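Local coordinates for bifunctional protein PutA (Bdellovibrio bacteriovorus, PDB 5UR2) that probably couples proline oxidation at a flavin to the NAD-dependent oxidation of glutamate semialdehyde to L-glutamate, the two steps of proline catabolism, at residues Phe54-Val59 with Arg71-Tyr76; Leu145-Leu150 with Glu408-Met413; Asp58-Ile63 with Ala105-Val110; Ile787-Val792 with Ile884-Leu889; Asp756-Leu761 with Val907-Pro912. One frame throughout, in Å; residues are numbered along the deposited sequence.

Contact 1. Residues Phe54-Val59 with Arg71-Tyr76; sequences FRFVDV and RHLKEY
Phe-56 and Tyr-76 mark the nearest backbone approach of two almost antiparallel helical segments, whose axes run 163° apart and come within 10.6 Å. The arrangement is an antiparallel helix pair, made by helices 47-59 and 66-76 of the PutA N-terminal region. The contact is apolar. The ring of Phe-56 is its centre. Its CG stands anti to the backbone N (chi1 -180°), which sends the ring out from helix 47-59 toward Leu-73 and Tyr-76. Leu-73 lays its CD1 methyl over one face of this ring as a CH-pi contact, 3.8 Å from the centroid. Tyr-76 comes to the ring edge instead, with its CD2 in the Phe-56 plane and 3.7 Å from Phe-56 CD1. The two aromatic planes are turned 83° against each other, and their centroids are 6.0 Å apart. The backbone N of Phe-56 lies above the centre of the Tyr-76 ring. Arg-55 touches the Tyr-76 ring obliquely, while its guanidinium leads away to Thr-974 O of the second subunit. Tyr-76 OH also bonds Arg-976 of that subunit. His-72 meets Phe-56 CE1 with its backbone C, near the ring plane, while its NE2 is hydrogen-bonded to Asp-758 in the aldehyde dehydrogenase part. Beside Phe-56, Val-59 CG1 touches Tyr-76 CE2 at 4.1 Å, and Arg-55 CB lies 3.6 Å from Tyr-76 CE1.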
# COMPACT_ATOMS: atom_id res chain seq x y z
N PHE B 54 -19.06 -22.76 23.62
CA PHE B 54 -18.40 -22.39 24.88
C PHE B 54 -18.68 -20.94 25.26
O PHE B 54 -18.83 -20.62 26.45
CB PHE B 54 -16.89 -22.61 24.79
CG PHE B 54 -16.47 -24.07 24.71
CD1 PHE B 54 -17.40 -25.09 24.58
CD2 PHE B 54 -15.13 -24.41 24.82
CE1 PHE B 54 -17.00 -26.42 24.51
CE2 PHE B 54 -14.72 -25.74 24.76
CZ PHE B 54 -15.65 -26.74 24.61
N ARG B 55 -18.76 -20.04 24.27
CA ARG B 55 -19.11 -18.65 24.56
C ARG B 55 -20.55 -18.53 25.02
O ARG B 55 -20.86 -17.77 25.95
CB ARG B 55 -18.90 -17.79 23.31
CG ARG B 55 -17.43 -17.55 22.98
CD ARG B 55 -17.27 -16.66 21.77
NE ARG B 55 -15.88 -16.24 21.62
CZ ARG B 55 -15.43 -15.54 20.59
NH1 ARG B 55 -16.26 -15.20 19.62
NH2 ARG B 55 -14.14 -15.20 20.52
N PHE B 56 -21.45 -19.28 24.39
CA PHE B 56 -22.84 -19.26 24.82
C PHE B 56 -22.95 -19.73 26.26
O PHE B 56 -23.59 -19.07 27.09
CB PHE B 56 -23.69 -20.15 23.92
CG PHE B 56 -25.13 -20.17 24.32
CD1 PHE B 56 -25.98 -19.16 23.89
CD2 PHE B 56 -25.63 -21.14 25.17
CE1 PHE B 56 -27.31 -19.15 24.26
CE2 PHE B 56 -26.96 -21.12 25.55
CZ PHE B 56 -27.80 -20.13 25.10
N VAL B 57 -22.30 -20.84 26.58
CA VAL B 57 -22.33 -21.33 27.96
C VAL B 57 -21.78 -20.28 28.90
O VAL B 57 -22.32 -20.07 30.00
CB VAL B 57 -21.55 -22.66 28.06
CG1 VAL B 57 -21.37 -23.08 29.51
CG2 VAL B 57 -22.29 -23.74 27.29
N ASP B 58 -20.72 -19.58 28.48
CA ASP B 58 -20.09 -18.55 29.30
C ASP B 58 -21.08 -17.44 29.68
O ASP B 58 -21.16 -17.03 30.84
CB ASP B 58 -18.90 -17.95 28.56
CG ASP B 58 -18.23 -16.81 29.32
OD1 ASP B 58 -17.93 -17.02 30.52
OD2 ASP B 58 -17.99 -15.73 28.73
N VAL B 59 -21.84 -16.95 28.70
CA VAL B 59 -22.68 -15.77 28.94
C VAL B 59 -24.01 -16.13 29.59
O VAL B 59 -24.62 -15.26 30.25
CB VAL B 59 -22.90 -14.99 27.63
CG1 VAL B 59 -23.73 -15.81 26.65
CG2 VAL B 59 -23.54 -13.62 27.90
N ARG B 71 -32.70 -14.81 22.04
CA ARG B 71 -31.94 -13.94 21.16
C ARG B 71 -30.47 -14.37 21.08
O ARG B 71 -29.90 -14.48 19.99
CB ARG B 71 -32.05 -12.48 21.62
CG ARG B 71 -31.28 -11.52 20.72
CD ARG B 71 -31.45 -10.05 21.09
NE ARG B 71 -30.87 -9.66 22.38
CZ ARG B 71 -29.60 -9.31 22.57
NH1 ARG B 71 -28.73 -9.32 21.56
NH2 ARG B 71 -29.19 -8.96 23.78
N HIS B 72 -29.85 -14.63 22.24
CA HIS B 72 -28.45 -15.06 22.21
C HIS B 72 -28.30 -16.39 21.48
O HIS B 72 -27.33 -16.60 20.74
CB HIS B 72 -27.88 -15.17 23.63
CG HIS B 72 -27.51 -13.86 24.23
ND1 HIS B 72 -28.44 -13.00 24.77
CD2 HIS B 72 -26.31 -13.25 24.38
CE1 HIS B 72 -27.83 -11.92 25.24
NE2 HIS B 72 -26.53 -12.05 25.01
N LEU B 73 -29.26 -17.29 21.67
CA LEU B 73 -29.21 -18.59 21.00
C LEU B 73 -29.21 -18.41 19.49
O LEU B 73 -28.35 -18.96 18.79
CB LEU B 73 -30.39 -19.44 21.47
CG LEU B 73 -30.23 -20.96 21.36
CD1 LEU B 73 -29.03 -21.41 22.15
CD2 LEU B 73 -31.48 -21.65 21.87
N LYS B 74 -30.16 -17.62 18.97
CA LYS B 74 -30.22 -17.39 17.53
C LYS B 74 -28.93 -16.77 17.02
O LYS B 74 -28.41 -17.18 15.97
CB LYS B 74 -31.42 -16.49 17.20
N GLU B 75 -28.37 -15.81 17.76
CA GLU B 75 -27.16 -15.12 17.30
C GLU B 75 -25.95 -16.05 17.32
O GLU B 75 -25.09 -15.96 16.43
CB GLU B 75 -26.90 -13.89 18.16
CG GLU B 75 -27.98 -12.84 18.07
CD GLU B 75 -27.67 -11.65 18.96
OE1 GLU B 75 -26.48 -11.47 19.30
OE2 GLU B 75 -28.61 -10.92 19.33
N TYR B 76 -25.85 -16.91 18.32
CA TYR B 76 -24.68 -17.79 18.40
C TYR B 76 -24.80 -18.97 17.44
O TYR B 76 -23.77 -19.49 16.99
CB TYR B 76 -24.47 -18.29 19.83
CG TYR B 76 -23.67 -17.36 20.73
CD1 TYR B 76 -22.30 -17.21 20.57
CD2 TYR B 76 -24.28 -16.64 21.75
CE1 TYR B 76 -21.56 -16.36 21.38
CE2 TYR B 76 -23.55 -15.78 22.57
CZ TYR B 76 -22.18 -15.65 22.39
OH TYR B 76 -21.44 -14.83 23.19

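Contact 2. Residues Leu145-Leu150 with Glu408-Met413; sequences LGEATL and ELIPGM
The carbonyl oxygen of Leu-145 accepts a hydrogen bond from a water at 2.6 Å, and the same water accepts from the backbone N of Glu-408 at 3.2 Å. This water bridges the loop 145-150 and the start of helix 409-423, where Glu-408 is the N-cap residue. The direct contact is largely apolar and is carried by Pro-411. Its CB and CG lie against the backbone of Gly-146 and Glu-147. Pro-411 CG is 3.6 Å from both Gly-146 C and Glu-147 N. Pro-411 CB meets Leu-145 CB at 3.9 Å. Leu-145 also sends CD1 to within 4.2 Å of Gly-412 CA. Farther along the loop, the Glu-147 chain is extended beyond CG. Its CG touches Pro-411 CG, and its OE2 lies 3.9 Å from the CG2 methyl of Ile-410. Glu-147 is exposed, and its OE1 has a long, weak ion pair with Arg-799. The contact belongs to the proline dehydrogenase barrel. The loop follows its first strand, 138-144, and the helix follows its last, 400-406, two neighbours where the barrel closes. Beyond it, Ile-410 and Met-413 rest on Pro-61, and Ala-148 N bonds Asp-762 on helix 761-773.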
# COMPACT_ATOMS: atom_id res chain seq x y z
N LEU B 145 -15.58 -20.98 44.84
CA LEU B 145 -15.54 -20.29 43.56
C LEU B 145 -15.99 -18.85 43.72
O LEU B 145 -16.82 -18.52 44.58
CB LEU B 145 -16.45 -20.97 42.55
CG LEU B 145 -16.16 -22.44 42.27
CD1 LEU B 145 -17.38 -23.10 41.66
CD2 LEU B 145 -14.96 -22.53 41.35
N GLY B 146 -15.41 -17.97 42.91
CA GLY B 146 -15.83 -16.58 42.93
C GLY B 146 -15.43 -15.90 41.64
O GLY B 146 -14.63 -16.42 40.86
N GLU B 147 -16.01 -14.73 41.41
CA GLU B 147 -15.55 -13.89 40.32
C GLU B 147 -14.23 -13.24 40.73
O GLU B 147 -13.72 -13.44 41.83
CB GLU B 147 -16.59 -12.85 39.94
CG GLU B 147 -18.01 -13.27 40.24
CD GLU B 147 -19.04 -12.40 39.55
OE1 GLU B 147 -18.66 -11.62 38.65
OE2 GLU B 147 -20.22 -12.47 39.94
N ALA B 148 -13.65 -12.46 39.82
CA ALA B 148 -12.40 -11.79 40.12
C ALA B 148 -12.57 -10.86 41.31
O ALA B 148 -13.61 -10.21 41.47
CB ALA B 148 -11.91 -11.01 38.90
N THR B 149 -11.56 -10.84 42.18
CA THR B 149 -11.51 -9.85 43.25
C THR B 149 -10.95 -8.57 42.64
O THR B 149 -9.73 -8.41 42.48
CB THR B 149 -10.65 -10.33 44.42
OG1 THR B 149 -11.34 -11.39 45.11
CG2 THR B 149 -10.37 -9.18 45.41
N LEU B 150 -11.84 -7.63 42.32
CA LEU B 150 -11.48 -6.34 41.76
C LEU B 150 -11.48 -5.22 42.79
O LEU B 150 -10.90 -4.16 42.52
CB LEU B 150 -12.44 -5.98 40.62
CG LEU B 150 -12.35 -6.88 39.39
CD1 LEU B 150 -13.31 -6.44 38.31
CD2 LEU B 150 -10.94 -6.89 38.86
N GLU B 408 -21.58 -20.04 43.34
CA GLU B 408 -22.77 -19.55 42.66
C GLU B 408 -22.71 -19.87 41.16
O GLU B 408 -21.67 -20.26 40.62
CB GLU B 408 -22.93 -18.05 42.88
CG GLU B 408 -23.19 -17.65 44.34
CD GLU B 408 -24.63 -17.87 44.80
OE1 GLU B 408 -25.46 -18.39 44.01
OE2 GLU B 408 -24.92 -17.54 45.97
N LEU B 409 -23.85 -19.67 40.50
CA LEU B 409 -24.02 -20.09 39.11
C LEU B 409 -23.01 -19.41 38.18
O LEU B 409 -22.53 -20.03 37.23
CB LEU B 409 -25.45 -19.80 38.66
N ILE B 410 -22.72 -18.13 38.41
CA ILE B 410 -21.86 -17.37 37.50
C ILE B 410 -20.41 -17.84 37.56
O ILE B 410 -19.87 -18.21 36.50
CB ILE B 410 -21.99 -15.86 37.75
CG1 ILE B 410 -23.32 -15.35 37.20
CG2 ILE B 410 -20.83 -15.11 37.13
CD1 ILE B 410 -23.31 -13.89 36.92
N PRO B 411 -19.72 -17.87 38.71
CA PRO B 411 -18.40 -18.53 38.70
C PRO B 411 -18.48 -20.02 38.38
O PRO B 411 -17.53 -20.59 37.81
CB PRO B 411 -17.85 -18.28 40.11
CG PRO B 411 -18.65 -17.10 40.63
CD PRO B 411 -20.01 -17.26 40.02
N GLY B 412 -19.61 -20.66 38.70
CA GLY B 412 -19.77 -22.07 38.39
C GLY B 412 -19.86 -22.37 36.90
O GLY B 412 -19.39 -23.42 36.45
N MET B 413 -20.45 -21.46 36.13
CA MET B 413 -20.48 -21.60 34.68
C MET B 413 -19.14 -21.26 34.05
O MET B 413 -18.85 -21.75 32.96
CB MET B 413 -21.58 -20.74 34.08
CG MET B 413 -22.52 -21.50 33.15
SD MET B 413 -23.39 -22.87 33.95
CE MET B 413 -24.04 -22.07 35.42
O HOH W 1 -19.37 -18.21 44.72

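Contact 3. Residues Asp58-Ile63 with Ala105-Val110; sequences DVLPSI and AIKKNV
Leu-60, in the 3-10 segment that follows helix 47-59, packs its branched end on helix 103-115 in the helical PutA N-terminal region. The tight part is the Leu-60 isobutyl group. CG stands anti to the backbone N (chi1 -176°). From there CD2 meets Val-110 tip to tip, 3.6 Å from its CB, and also touches Ile-106 CG2 at 4.0 Å. CD1 turns to the aliphatic chain of Lys-107 and lies 3.6 Å from its CG. Val-110 and Ile-106 continue this apolar layer onto Val-57 and Phe-56 of helix 47-59. The more open side is that of Lys-107, which is partly exposed. Its chain passes across Leu-60 and is bent at the last torsion (chi4 -130°). Lys-107 NZ donates to two backbone carbonyls, Leu-60 O and Ile-63 O, linking helix 103-115 to the turn 60-63. This grip would help offset the positive charge. Leu-60 O also accepts from Ile-63 N, which reaches it from the opposite face of its plane. Lys-107 NZ stands above that plane, 3.1 Å from Leu-60 O. The shorter bond runs from Lys-107 NZ to Ile-63 O at 2.8 Å, in the plane of that carbonyl.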
# COMPACT_ATOMS: atom_id res chain seq x y z
N ASP B 58 -20.72 -19.58 28.48
CA ASP B 58 -20.09 -18.55 29.30
C ASP B 58 -21.08 -17.44 29.68
O ASP B 58 -21.16 -17.03 30.84
CB ASP B 58 -18.90 -17.95 28.56
CG ASP B 58 -18.23 -16.81 29.32
OD1 ASP B 58 -17.93 -17.02 30.52
OD2 ASP B 58 -17.99 -15.73 28.73
N VAL B 59 -21.84 -16.95 28.70
CA VAL B 59 -22.68 -15.77 28.94
C VAL B 59 -24.01 -16.13 29.59
O VAL B 59 -24.62 -15.26 30.25
CB VAL B 59 -22.90 -14.99 27.63
CG1 VAL B 59 -23.73 -15.81 26.65
CG2 VAL B 59 -23.54 -13.62 27.90
N LEU B 60 -24.47 -17.38 29.47
CA LEU B 60 -25.82 -17.75 29.89
C LEU B 60 -26.22 -17.28 31.28
O LEU B 60 -27.31 -16.71 31.42
CB LEU B 60 -26.00 -19.27 29.76
CG LEU B 60 -27.42 -19.74 30.08
CD1 LEU B 60 -28.45 -19.11 29.12
CD2 LEU B 60 -27.50 -21.25 30.05
N PRO B 61 -25.42 -17.47 32.34
CA PRO B 61 -25.90 -17.08 33.68
C PRO B 61 -26.02 -15.57 33.87
O PRO B 61 -26.59 -15.14 34.88
CB PRO B 61 -24.86 -17.68 34.63
CG PRO B 61 -23.62 -17.74 33.82
CD PRO B 61 -24.06 -18.03 32.40
N SER B 62 -25.52 -14.75 32.95
CA SER B 62 -25.67 -13.30 33.03
C SER B 62 -26.93 -12.79 32.35
O SER B 62 -27.20 -11.58 32.40
CB SER B 62 -24.43 -12.61 32.45
OG SER B 62 -23.28 -12.85 33.26
N ILE B 63 -27.72 -13.66 31.74
CA ILE B 63 -28.93 -13.29 31.02
C ILE B 63 -30.14 -13.48 31.93
O ILE B 63 -30.31 -14.56 32.52
CB ILE B 63 -29.07 -14.11 29.73
CG1 ILE B 63 -27.78 -14.03 28.92
CG2 ILE B 63 -30.27 -13.67 28.94
CD1 ILE B 63 -27.76 -14.90 27.70
N ALA B 105 -35.53 -24.40 29.43
CA ALA B 105 -34.93 -25.64 28.93
C ALA B 105 -33.42 -25.53 28.83
O ALA B 105 -32.68 -26.34 29.40
CB ALA B 105 -35.54 -25.99 27.57
N ILE B 106 -32.93 -24.56 28.06
CA ILE B 106 -31.49 -24.42 27.87
C ILE B 106 -30.79 -24.15 29.19
O ILE B 106 -29.77 -24.77 29.51
CB ILE B 106 -31.19 -23.35 26.81
CG1 ILE B 106 -31.22 -23.96 25.40
CG2 ILE B 106 -29.86 -22.67 27.11
CD1 ILE B 106 -32.57 -24.56 24.96
N LYS B 107 -31.31 -23.21 29.99
CA LYS B 107 -30.65 -22.91 31.26
C LYS B 107 -30.69 -24.10 32.20
O LYS B 107 -29.71 -24.36 32.92
CB LYS B 107 -31.28 -21.70 31.97
CG LYS B 107 -30.91 -20.35 31.40
CD LYS B 107 -31.28 -19.24 32.39
CE LYS B 107 -30.64 -17.92 31.97
NZ LYS B 107 -29.92 -17.23 33.08
N LYS B 108 -31.81 -24.84 32.23
CA LYS B 108 -31.85 -26.04 33.05
C LYS B 108 -30.81 -27.05 32.57
O LYS B 108 -30.06 -27.62 33.37
CB LYS B 108 -33.25 -26.64 33.04
N ASN B 109 -30.74 -27.27 31.25
CA ASN B 109 -29.79 -28.24 30.71
C ASN B 109 -28.35 -27.82 31.01
O ASN B 109 -27.53 -28.64 31.43
CB ASN B 109 -30.01 -28.42 29.20
CG ASN B 109 -31.26 -29.23 28.88
OD1 ASN B 109 -31.83 -29.90 29.74
ND2 ASN B 109 -31.69 -29.16 27.62
N VAL B 110 -28.02 -26.54 30.79
CA VAL B 110 -26.66 -26.08 31.01
C VAL B 110 -26.31 -26.06 32.50
O VAL B 110 -25.21 -26.47 32.89
CB VAL B 110 -26.46 -24.70 30.35
CG1 VAL B 110 -25.16 -24.07 30.79
CG2 VAL B 110 -26.48 -24.85 28.83

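Contact 4. Residues Ile787-Val792 with Ile884-Leu889; sequences IVLDEV and IRAKNL
Val-788 bonds to Ile-884 and Ala-886, the residues on either side of its bridge partner Arg-885. Its N donates to Ile-884 O at 2.9 Å, nearly straight at 167°. Its O accepts from Ala-886 N at 3.0 Å, with the donor above the carbonyl plane. These are the bonds of a parallel strand pair, 787-789 beside 884-886. CA-H...O contacts add to them, such as Leu-789 CA to Ala-886 O at 3.2 Å. On one face of the sheet Ile-787, Leu-789, Ile-884 and Ala-886 pack together. Ile-787 CG2 meets Ala-886 CB at 3.9 Å, and helix 889-896 lies over this layer. The other face carries Val-788 and Arg-885. Arg-885 NH1 donates to Asp-790 OD1 at 2.7 Å. The oxygen is near the guanidinium plane, but the nitrogen stands above the carboxylate. A second salt bridge, from NE to Asp-864, and a cation-pi contact with Tyr-793 help to fix the guanidinium. The Asp-790 to Arg-885 bridge ties the start of helix 790-806 to strand 880-886. Strand 783-789 also pairs with strand 751-755 on its other side. Parallel strands with helices packed on them, as here, are the alpha/beta architecture of the aldehyde dehydrogenase fold.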
# COMPACT_ATOMS: atom_id res chain seq x y z
N ILE B 787 -21.17 4.41 29.14
CA ILE B 787 -22.58 4.36 28.76
C ILE B 787 -23.08 2.96 29.08
O ILE B 787 -22.63 1.98 28.47
CB ILE B 787 -22.77 4.72 27.28
CG1 ILE B 787 -22.16 6.10 26.98
CG2 ILE B 787 -24.23 4.73 26.91
CD1 ILE B 787 -22.09 6.45 25.49
N VAL B 788 -23.99 2.87 30.05
CA VAL B 788 -24.37 1.61 30.68
C VAL B 788 -25.86 1.36 30.47
O VAL B 788 -26.69 2.21 30.83
CB VAL B 788 -24.05 1.60 32.19
CG1 VAL B 788 -24.34 0.24 32.78
CG2 VAL B 788 -22.61 2.02 32.47
N LEU B 789 -26.19 0.20 29.92
CA LEU B 789 -27.59 -0.13 29.70
C LEU B 789 -28.30 -0.37 31.03
O LEU B 789 -27.68 -0.77 32.03
CB LEU B 789 -27.73 -1.34 28.78
CG LEU B 789 -27.86 -1.09 27.28
CD1 LEU B 789 -26.60 -0.44 26.70
CD2 LEU B 789 -28.19 -2.39 26.57
N ASP B 790 -29.61 -0.14 31.03
CA ASP B 790 -30.35 0.02 32.28
C ASP B 790 -30.35 -1.25 33.13
O ASP B 790 -30.16 -1.18 34.35
CB ASP B 790 -31.79 0.46 31.98
CG ASP B 790 -32.48 1.06 33.20
OD1 ASP B 790 -32.08 2.17 33.60
OD2 ASP B 790 -33.41 0.44 33.76
N GLU B 791 -30.55 -2.42 32.51
CA GLU B 791 -30.68 -3.64 33.30
C GLU B 791 -29.42 -3.95 34.09
O GLU B 791 -29.49 -4.53 35.18
CB GLU B 791 -31.05 -4.82 32.40
N VAL B 792 -28.25 -3.60 33.56
CA VAL B 792 -27.00 -3.91 34.23
C VAL B 792 -26.44 -2.71 34.99
O VAL B 792 -25.38 -2.82 35.62
CB VAL B 792 -25.98 -4.49 33.23
CG1 VAL B 792 -25.28 -3.38 32.42
CG2 VAL B 792 -24.99 -5.43 33.92
N ILE B 884 -23.29 7.39 32.07
CA ILE B 884 -24.50 7.81 31.36
C ILE B 884 -25.42 6.61 31.19
O ILE B 884 -24.98 5.54 30.76
CB ILE B 884 -24.17 8.42 29.98
CG1 ILE B 884 -23.15 9.54 30.10
CG2 ILE B 884 -25.44 8.92 29.30
CD1 ILE B 884 -22.60 10.01 28.76
N ARG B 885 -26.70 6.80 31.48
CA ARG B 885 -27.65 5.71 31.38
C ARG B 885 -28.17 5.60 29.95
O ARG B 885 -28.37 6.61 29.28
CB ARG B 885 -28.80 5.91 32.36
CG ARG B 885 -29.51 4.63 32.73
CD ARG B 885 -30.70 4.93 33.61
NE ARG B 885 -30.30 5.23 34.98
CZ ARG B 885 -30.29 4.33 35.96
NH1 ARG B 885 -30.68 3.09 35.71
NH2 ARG B 885 -29.91 4.68 37.18
N ALA B 886 -28.38 4.36 29.49
CA ALA B 886 -28.97 4.11 28.18
C ALA B 886 -30.05 3.05 28.31
O ALA B 886 -29.87 2.06 29.02
CB ALA B 886 -27.93 3.68 27.15
N LYS B 887 -31.20 3.29 27.66
CA LYS B 887 -32.30 2.33 27.71
C LYS B 887 -31.97 1.06 26.94
O LYS B 887 -32.38 -0.03 27.34
CB LYS B 887 -33.59 2.97 27.18
N ASN B 888 -31.26 1.18 25.82
CA ASN B 888 -30.95 0.04 24.97
C ASN B 888 -29.75 0.40 24.09
O ASN B 888 -29.23 1.52 24.15
CB ASN B 888 -32.17 -0.38 24.15
CG ASN B 888 -32.79 0.79 23.37
OD1 ASN B 888 -32.08 1.69 22.91
ND2 ASN B 888 -34.11 0.76 23.21
N LEU B 889 -29.34 -0.54 23.24
CA LEU B 889 -28.18 -0.29 22.39
C LEU B 889 -28.42 0.87 21.43
O LEU B 889 -27.48 1.59 21.09
CB LEU B 889 -27.79 -1.56 21.62
CG LEU B 889 -26.45 -1.51 20.86
CD1 LEU B 889 -25.26 -1.25 21.79
CD2 LEU B 889 -26.24 -2.80 20.10

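Contact 5. Residues Asp756-Leu761 with Val907-Pro912; sequences DNDADL and VFSRSP
The guanidinium of Arg-910 has the backbone of Asp-760 over one face, with its CA offset toward the rim, and the carbonyl oxygen of Asp-758 at its edge, in plane. The site joins two loops that leave neighbouring parallel strands, 751-755 and 901-908, in the aldehyde dehydrogenase fold. Residues 756-759 form a type I beta turn. Arg-910 grips Asp-758 O side-on, with NE at 2.9 Å and NH2 at 3.0 Å. Its bend at chi3 (-70°) turns NE into place. Arg-910 N donates to Asp-758 OD1 at 2.9 Å, nearly straight at 172° but from above the carboxylate plane. The same carboxylate, through OD2, bonds His-72 of the N-terminal region. Arg-910 NH1 is paired with Asp-58. Its pairing with Asp-760 OD2 is long and a matter of charge, and that oxygen also has a salt bridge to Arg-977 of the second subunit. A backbone hydrogen bond, Asp-756 N to Phe-908 O at 3.0 Å, joins the segments where they leave the strands. Beside it, Ala-759 CB rests on Phe-908 CB at 3.9 Å. Ser-909 OG accepts from Ser-911 N, an ST turn, and donates to the anti lone pair of Asp-756 OD2 at 2.7 Å.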
# COMPACT_ATOMS: atom_id res chain seq x y z
N ASP B 756 -22.92 -3.40 27.64
CA ASP B 756 -24.14 -4.13 27.32
C ASP B 756 -24.65 -4.87 28.56
O ASP B 756 -23.93 -5.07 29.53
CB ASP B 756 -23.88 -5.14 26.20
CG ASP B 756 -25.14 -5.53 25.46
OD1 ASP B 756 -26.25 -5.09 25.87
OD2 ASP B 756 -25.03 -6.29 24.47
N ASN B 757 -25.92 -5.26 28.51
CA ASN B 757 -26.55 -5.92 29.65
C ASN B 757 -25.88 -7.25 30.00
O ASN B 757 -25.91 -7.67 31.16
CB ASN B 757 -28.03 -6.13 29.38
CG ASN B 757 -28.81 -4.85 29.49
OD1 ASN B 757 -28.55 -4.03 30.38
ND2 ASN B 757 -29.76 -4.66 28.59
N ASP B 758 -25.32 -7.94 29.01
CA ASP B 758 -24.69 -9.24 29.23
C ASP B 758 -23.18 -9.16 29.39
O ASP B 758 -22.49 -10.18 29.27
CB ASP B 758 -25.05 -10.18 28.07
CG ASP B 758 -24.45 -9.72 26.72
OD1 ASP B 758 -23.72 -8.69 26.65
OD2 ASP B 758 -24.75 -10.38 25.70
N ALA B 759 -22.64 -7.97 29.65
CA ALA B 759 -21.19 -7.81 29.69
C ALA B 759 -20.57 -8.67 30.79
O ALA B 759 -21.15 -8.85 31.87
CB ALA B 759 -20.81 -6.34 29.89
N ASP B 760 -19.38 -9.19 30.52
CA ASP B 760 -18.58 -9.83 31.56
C ASP B 760 -18.08 -8.73 32.48
O ASP B 760 -17.18 -7.96 32.10
CB ASP B 760 -17.42 -10.61 30.93
CG ASP B 760 -16.60 -11.41 31.95
OD1 ASP B 760 -16.35 -10.92 33.07
OD2 ASP B 760 -16.20 -12.55 31.61
N LEU B 761 -18.64 -8.64 33.69
CA LEU B 761 -18.37 -7.48 34.54
C LEU B 761 -16.94 -7.48 35.08
O LEU B 761 -16.41 -6.40 35.38
CB LEU B 761 -19.40 -7.42 35.66
CG LEU B 761 -20.81 -7.19 35.09
CD1 LEU B 761 -21.89 -7.07 36.15
CD2 LEU B 761 -20.79 -5.92 34.25
N VAL B 907 -16.94 -1.34 23.40
CA VAL B 907 -18.10 -2.02 23.94
C VAL B 907 -17.66 -3.29 24.65
O VAL B 907 -16.79 -4.03 24.17
CB VAL B 907 -19.14 -2.34 22.84
CG1 VAL B 907 -18.52 -3.24 21.77
CG2 VAL B 907 -20.38 -2.97 23.44
N PHE B 908 -18.29 -3.57 25.79
CA PHE B 908 -18.23 -4.88 26.43
C PHE B 908 -19.57 -5.55 26.21
O PHE B 908 -20.61 -5.05 26.66
CB PHE B 908 -17.90 -4.76 27.92
CG PHE B 908 -16.46 -4.43 28.18
CD1 PHE B 908 -16.03 -3.12 28.19
CD2 PHE B 908 -15.53 -5.44 28.40
CE1 PHE B 908 -14.68 -2.81 28.42
CE2 PHE B 908 -14.19 -5.14 28.62
CZ PHE B 908 -13.76 -3.82 28.64
N SER B 909 -19.55 -6.67 25.49
CA SER B 909 -20.79 -7.34 25.15
C SER B 909 -20.47 -8.77 24.80
O SER B 909 -19.38 -9.09 24.31
CB SER B 909 -21.50 -6.66 23.98
OG SER B 909 -22.67 -7.38 23.61
N ARG B 910 -21.44 -9.65 25.05
CA ARG B 910 -21.31 -11.03 24.64
C ARG B 910 -22.47 -11.43 23.73
O ARG B 910 -22.87 -12.59 23.68
CB ARG B 910 -21.18 -11.94 25.86
CG ARG B 910 -19.81 -11.71 26.51
CD ARG B 910 -19.58 -12.55 27.73
NE ARG B 910 -20.41 -12.12 28.84
CZ ARG B 910 -20.44 -12.74 30.02
NH1 ARG B 910 -19.68 -13.82 30.21
NH2 ARG B 910 -21.23 -12.30 30.99
N SER B 911 -22.97 -10.44 22.99
CA SER B 911 -23.95 -10.63 21.94
C SER B 911 -23.28 -10.41 20.59
O SER B 911 -22.83 -9.29 20.30
CB SER B 911 -25.11 -9.65 22.10
OG SER B 911 -25.81 -9.52 20.87
N PRO B 912 -23.19 -11.44 19.76
CA PRO B 912 -22.62 -11.24 18.41
C PRO B 912 -23.31 -10.15 17.60
O PRO B 912 -22.62 -9.38 16.92
CB PRO B 912 -22.77 -12.63 17.77
CG PRO B 912 -22.71 -13.59 18.96
CD PRO B 912 -23.44 -12.86 20.06

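From the N terminus, contact 1 closes a short loop between helices 47-59 and 66-76. Contact 3 starts from the end of the same helix, sharing Asp-58 and Val-59, and closes a wider loop at helix 103-115, so the two loops overlap and neither encloses the other. Contact 2 follows in series and brings the loop after the first barrel strand against the helix after the last. Contact 5 then closes a long loop in the aldehyde dehydrogenase part, with contact 4 nested inside it on the same sheet. Contact 3 packs on contact 2 through Pro-61 and Met-413. Contacts 1 and 3 reach contact 5 through His-72 and Asp-58. The N-terminal helices thus bridge the two catalytic parts.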